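PDB 3MKB: hemoglobin subunit beta from Isurus oxyrinchus, which probably carries oxygen in shark blood as the beta chain of a tetrameric hemoglobin, holding a heme whose iron can bind the gas. Local coordinates for residues B[19-24]-B[56-61]; B[99-104]-B[122-127]. All coordinates share one frame; numbering follows the deposited sequence.

Contact 1. Residues B[19-24]-B[56-61]; sequences NSSAIG and IVVGAL. With HEM (protoporphyrin IX containing Fe), chain F.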
# COMPACT_ATOMS: atom_id res chain seq x y z
N ASN B 19 0.02 1.85 -31.09
CA ASN B 19 0.55 3.20 -31.06
C ASN B 19 0.87 3.49 -29.59
O ASN B 19 0.05 4.05 -28.89
CB ASN B 19 -0.48 4.17 -31.63
CG ASN B 19 0.08 5.59 -31.84
OD1 ASN B 19 1.19 5.96 -31.33
ND2 ASN B 19 -0.68 6.39 -32.60
N SER B 20 1.99 2.96 -29.13
CA SER B 20 2.43 3.09 -27.72
C SER B 20 2.70 4.55 -27.25
O SER B 20 2.54 4.85 -26.12
CB SER B 20 3.67 2.20 -27.52
OG SER B 20 3.30 0.80 -27.70
N SER B 21 3.16 5.45 -28.13
CA SER B 21 3.34 6.85 -27.73
C SER B 21 1.97 7.52 -27.41
O SER B 21 1.86 8.25 -26.41
CB SER B 21 4.08 7.62 -28.83
OG SER B 21 5.45 7.21 -28.81
N ALA B 22 0.97 7.25 -28.25
CA ALA B 22 -0.40 7.72 -28.04
C ALA B 22 -1.04 7.13 -26.76
O ALA B 22 -1.66 7.86 -25.99
CB ALA B 22 -1.25 7.45 -29.26
N ILE B 23 -0.88 5.82 -26.55
CA ILE B 23 -1.16 5.23 -25.26
C ILE B 23 -0.47 5.96 -24.08
O ILE B 23 -1.13 6.27 -23.11
CB ILE B 23 -0.80 3.72 -25.25
CG1 ILE B 23 -1.62 2.94 -26.30
CG2 ILE B 23 -0.92 3.13 -23.87
CD1 ILE B 23 -1.07 1.51 -26.59
N GLY B 24 0.86 6.17 -24.14
CA GLY B 24 1.62 6.86 -23.11
C GLY B 24 1.14 8.28 -22.87
O GLY B 24 1.01 8.73 -21.72
N ILE B 56 9.46 9.84 -24.19
CA ILE B 56 10.57 9.45 -23.33
C ILE B 56 10.26 8.10 -22.64
O ILE B 56 11.02 7.13 -22.77
CB ILE B 56 10.88 10.53 -22.26
CG1 ILE B 56 10.64 11.93 -22.84
CG2 ILE B 56 12.31 10.36 -21.76
CD1 ILE B 56 11.43 13.12 -22.17
N VAL B 57 9.13 8.06 -21.94
CA VAL B 57 8.72 6.88 -21.15
C VAL B 57 8.66 5.64 -22.05
O VAL B 57 9.22 4.59 -21.73
CB VAL B 57 7.35 7.10 -20.46
CG1 VAL B 57 6.93 5.87 -19.69
CG2 VAL B 57 7.42 8.28 -19.54
N VAL B 58 8.01 5.81 -23.21
CA VAL B 58 7.80 4.74 -24.16
C VAL B 58 9.09 4.17 -24.71
O VAL B 58 9.22 2.94 -24.89
CB VAL B 58 6.88 5.21 -25.31
CG1 VAL B 58 7.05 4.36 -26.52
CG2 VAL B 58 5.43 5.21 -24.84
N GLY B 59 10.06 5.05 -24.99
CA GLY B 59 11.40 4.56 -25.35
C GLY B 59 11.96 3.66 -24.28
O GLY B 59 12.48 2.59 -24.55
N ALA B 60 11.88 4.10 -23.02
CA ALA B 60 12.36 3.23 -21.92
C ALA B 60 11.60 1.89 -21.79
O ALA B 60 12.20 0.85 -21.58
CB ALA B 60 12.42 4.00 -20.59
N LEU B 61 10.28 1.92 -21.97
CA LEU B 61 9.46 0.70 -21.94
C LEU B 61 9.92 -0.25 -23.05
O LEU B 61 10.17 -1.44 -22.82
CB LEU B 61 7.98 1.06 -22.05
CG LEU B 61 7.47 1.83 -20.84
CD1 LEU B 61 6.01 2.10 -21.01
CD2 LEU B 61 7.77 1.08 -19.52
CHA HEM F . 12.51 11.52 -17.44
CHB HEM F . 11.37 6.88 -18.09
CHC HEM F . 8.12 7.35 -14.61
CHD HEM F . 9.05 12.12 -14.12
C1A HEM F . 12.51 10.22 -17.82
C2A HEM F . 13.48 9.65 -18.70
C3A HEM F . 13.15 8.39 -18.89
C4A HEM F . 11.98 8.11 -18.14
CMA HEM F . 13.92 7.38 -19.78
CAA HEM F . 14.67 10.39 -19.35
CBA HEM F . 15.85 10.45 -18.39
CGA HEM F . 17.03 11.05 -19.13
O1A HEM F . 17.70 10.34 -19.92
O2A HEM F . 17.30 12.25 -18.94
C1B HEM F . 10.38 6.56 -17.23
C2B HEM F . 9.73 5.26 -17.08
C3B HEM F . 8.82 5.42 -16.10
C4B HEM F . 8.87 6.81 -15.61
CMB HEM F . 9.99 3.94 -17.87
CAB HEM F . 7.87 4.34 -15.56
CBB HEM F . 7.89 4.17 -14.23
C1C HEM F . 8.07 8.69 -14.20
C2C HEM F . 7.12 9.28 -13.28
C3C HEM F . 7.36 10.57 -13.18
C4C HEM F . 8.50 10.87 -13.99
CMC HEM F . 5.96 8.58 -12.56
CAC HEM F . 6.61 11.60 -12.30
CBC HEM F . 5.26 11.60 -12.20
C1D HEM F . 10.02 12.43 -15.01
C2D HEM F . 10.55 13.75 -15.31
C3D HEM F . 11.62 13.52 -16.36
C4D HEM F . 11.64 12.11 -16.59
CMD HEM F . 10.11 15.10 -14.71
CAD HEM F . 12.53 14.55 -17.08
CBD HEM F . 11.80 15.19 -18.24
CGD HEM F . 12.70 16.36 -18.68
O1D HEM F . 13.24 16.28 -19.82
O2D HEM F . 12.93 17.37 -17.93
NA HEM F . 11.58 9.25 -17.48
NB HEM F . 9.85 7.45 -16.33
NC HEM F . 8.91 9.70 -14.62
ND HEM F . 10.71 11.51 -15.77
FE HEM F . 10.30 9.46 -15.92
O HOH W 1 8.49 9.77 -17.14
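Val57 and Ile56 lie over one face of the heme, the side on which water 1 binds the iron at 2.2 Å. Val57 CG1 stands almost straight above pyrrole carbon C2B, 3.9 Å away, and its CG2 above NB. Ile56 sets CG2 over the outer edge of the A pyrrole, 3.4 Å from C2A. At the rim, nearly level with the porphyrin plane, Ala60 CB sits 3.6 Å from methyl CMB, beside which Leu61 brings up CD2. The two helices are B and E of the globin fold; helix E (50-65) forms much of the distal wall, and Val57 corresponds by position to the distal valine of other vertebrate hemoglobins. On the side of helix E turned from the porphyrin, Val58 fills the crossing with helix B (20-34), where the local axes pass 9.2 Å apart at 125°. A chi1 of 159° turns both methyls to helix B: CG2 meets Ser20 O at 3.2 Å, a tight contact, while CG1 touches both Ser20 CB and Ser21 OG. Ser20 O is itself engaged by Gly24 N, one helical turn on. A CB on Gly24 would fall 3.2 Å from Val58 CG2, so the lack of a side chain here probably helps the helices come this close. Helix B opens with Asn19 as N-cap, its OD1 accepting a weak bond from Ala22 N, while Phe15 of helix 5-17 touches both Ser20 and Leu61.

Contact 2. Residues B[99-104]-B[122-127]; sequences SFIVEL and KFFQVV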
# COMPACT_ATOMS: atom_id res chain seq x y z
N SER B 99 -2.15 3.67 -14.97
CA SER B 99 -2.88 4.41 -15.98
C SER B 99 -2.64 3.83 -17.36
O SER B 99 -3.48 3.89 -18.18
CB SER B 99 -2.42 5.87 -16.00
OG SER B 99 -2.52 6.45 -14.73
N PHE B 100 -1.44 3.29 -17.58
CA PHE B 100 -1.09 2.65 -18.81
C PHE B 100 -1.97 1.45 -18.97
O PHE B 100 -2.45 1.16 -20.06
CB PHE B 100 0.36 2.12 -18.76
CG PHE B 100 1.31 2.95 -19.53
CD1 PHE B 100 1.51 2.68 -20.87
CD2 PHE B 100 1.98 4.03 -18.92
CE1 PHE B 100 2.38 3.45 -21.65
CE2 PHE B 100 2.87 4.81 -19.66
CZ PHE B 100 3.08 4.52 -21.04
N ILE B 101 -2.09 0.69 -17.89
CA ILE B 101 -2.96 -0.51 -17.90
C ILE B 101 -4.39 -0.10 -18.25
O ILE B 101 -5.04 -0.78 -19.04
CB ILE B 101 -2.90 -1.24 -16.55
CG1 ILE B 101 -1.54 -1.96 -16.48
CG2 ILE B 101 -4.03 -2.30 -16.44
CD1 ILE B 101 -1.15 -2.38 -15.15
N VAL B 102 -4.89 1.00 -17.66
CA VAL B 102 -6.24 1.48 -18.02
C VAL B 102 -6.28 1.80 -19.53
O VAL B 102 -7.28 1.51 -20.17
CB VAL B 102 -6.68 2.66 -17.15
CG1 VAL B 102 -7.98 3.39 -17.73
CG2 VAL B 102 -6.98 2.14 -15.73
N GLU B 103 -5.17 2.31 -20.11
CA GLU B 103 -5.19 2.68 -21.53
C GLU B 103 -5.09 1.43 -22.41
O GLU B 103 -5.70 1.36 -23.44
CB GLU B 103 -4.12 3.70 -21.89
CG GLU B 103 -4.40 5.15 -21.41
CD GLU B 103 -5.74 5.69 -21.87
OE1 GLU B 103 -6.26 6.59 -21.15
OE2 GLU B 103 -6.25 5.28 -22.96
N LEU B 104 -4.31 0.46 -21.97
CA LEU B 104 -4.33 -0.88 -22.65
C LEU B 104 -5.71 -1.60 -22.62
O LEU B 104 -6.06 -2.26 -23.57
CB LEU B 104 -3.25 -1.76 -22.02
CG LEU B 104 -1.79 -1.31 -22.32
CD1 LEU B 104 -0.81 -1.97 -21.29
CD2 LEU B 104 -1.38 -1.60 -23.84
N LYS B 122 2.43 -7.84 -14.25
CA LYS B 122 3.76 -8.43 -14.04
C LYS B 122 4.83 -7.57 -14.78
O LYS B 122 5.83 -7.19 -14.20
CB LYS B 122 3.79 -9.87 -14.53
CG LYS B 122 5.11 -10.57 -14.25
CD LYS B 122 5.15 -11.94 -15.00
CE LYS B 122 6.38 -12.71 -14.64
NZ LYS B 122 6.22 -14.11 -15.22
N PHE B 123 4.60 -7.31 -16.06
CA PHE B 123 5.53 -6.47 -16.80
C PHE B 123 5.87 -5.14 -16.05
O PHE B 123 7.01 -4.83 -15.80
CB PHE B 123 4.99 -6.15 -18.20
CG PHE B 123 5.90 -5.22 -18.97
CD1 PHE B 123 7.21 -5.61 -19.28
CD2 PHE B 123 5.44 -3.96 -19.34
CE1 PHE B 123 8.07 -4.72 -19.98
CE2 PHE B 123 6.24 -3.06 -20.05
CZ PHE B 123 7.57 -3.44 -20.38
N PHE B 124 4.84 -4.39 -15.68
CA PHE B 124 5.03 -3.13 -15.00
C PHE B 124 5.71 -3.16 -13.63
O PHE B 124 6.42 -2.23 -13.25
CB PHE B 124 3.73 -2.35 -15.01
CG PHE B 124 3.36 -1.79 -16.38
CD1 PHE B 124 2.13 -2.09 -16.95
CD2 PHE B 124 4.24 -0.95 -17.10
CE1 PHE B 124 1.72 -1.56 -18.20
CE2 PHE B 124 3.83 -0.43 -18.41
CZ PHE B 124 2.61 -0.74 -18.93
N GLN B 125 5.49 -4.23 -12.87
CA GLN B 125 6.15 -4.37 -11.58
C GLN B 125 7.67 -4.61 -11.79
O GLN B 125 8.47 -4.09 -11.07
CB GLN B 125 5.53 -5.50 -10.78
CG GLN B 125 5.95 -5.48 -9.26
CD GLN B 125 5.57 -4.15 -8.55
OE1 GLN B 125 4.40 -3.74 -8.56
NE2 GLN B 125 6.58 -3.47 -7.96
N VAL B 126 8.04 -5.39 -12.80
CA VAL B 126 9.44 -5.52 -13.18
C VAL B 126 10.01 -4.15 -13.55
O VAL B 126 11.09 -3.78 -13.12
CB VAL B 126 9.62 -6.51 -14.35
CG1 VAL B 126 11.05 -6.55 -14.83
CG2 VAL B 126 9.26 -7.87 -13.92
N VAL B 127 9.28 -3.40 -14.35
CA VAL B 127 9.68 -2.02 -14.67
C VAL B 127 9.73 -1.14 -13.40
O VAL B 127 10.70 -0.40 -13.20
CB VAL B 127 8.78 -1.39 -15.76
CG1 VAL B 127 9.08 0.13 -15.99
CG2 VAL B 127 8.91 -2.19 -17.06
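Phe124 reaches toward helix 93-108 with CG anti to its own carbonyl carbon (chi1 -73°), which carries the ring out to meet Phe100, Ile101 and Leu104. Phe100 sits at an unusual chi1 of -105°; its CB comes within 3.6 Å of Phe124 CZ, and its ring then leads away from Phe124, in among helices 20-34 and 50-65. The two rings meet obliquely, planes at 47° and centroids 5.7 Å apart. Ile101 slides past in the opposite direction, laying CG1 3.7 Å from Phe124 CD1, with Ile101 CD1 close by. Leu104 comes from the opposite direction and sets CD1 at the ring's edge, 4.0 Å from Phe124 CE1. These are the antiparallel G (93-108) and H (114-132) helices of the globin fold, with local axes 11.5 Å apart, an interval bridged by the Phe124 side chain meeting those of helix G. An alanine in place of Phe124 is likely to open a gap between the helices and leave Phe100 CB, Ile101 and Leu104 without the ring they all touch. One face of the Phe124 ring carries Phe123 CD2, 3.9 Å above its plane. Phe117 and Ile121 also touch Ile101, and Val102 packs on Ala110 of the alpha subunit.

Overall arrangement
Contact 1 (B against E) closes before contact 2 (G against H) opens along the chain, and their centres lie about 12 Å apart inside a single globin domain. They share no helix yet touch directly: Phe100 of helix 93-108 sets CZ 3.4 Å from Gly24 CA and 3.8 Å from Leu61 CD1, while Ile23 packs on Glu103 and Leu61 on Val127. Leu61 thus borders the heme, helix G and helix H (114-132), and the Phe100 side chain lies at its nearest about 6 Å from the porphyrin. The packing of helices B, E, G and H is therefore continuous with the distal wall of the heme pocket, where oxygen would be expected to bind.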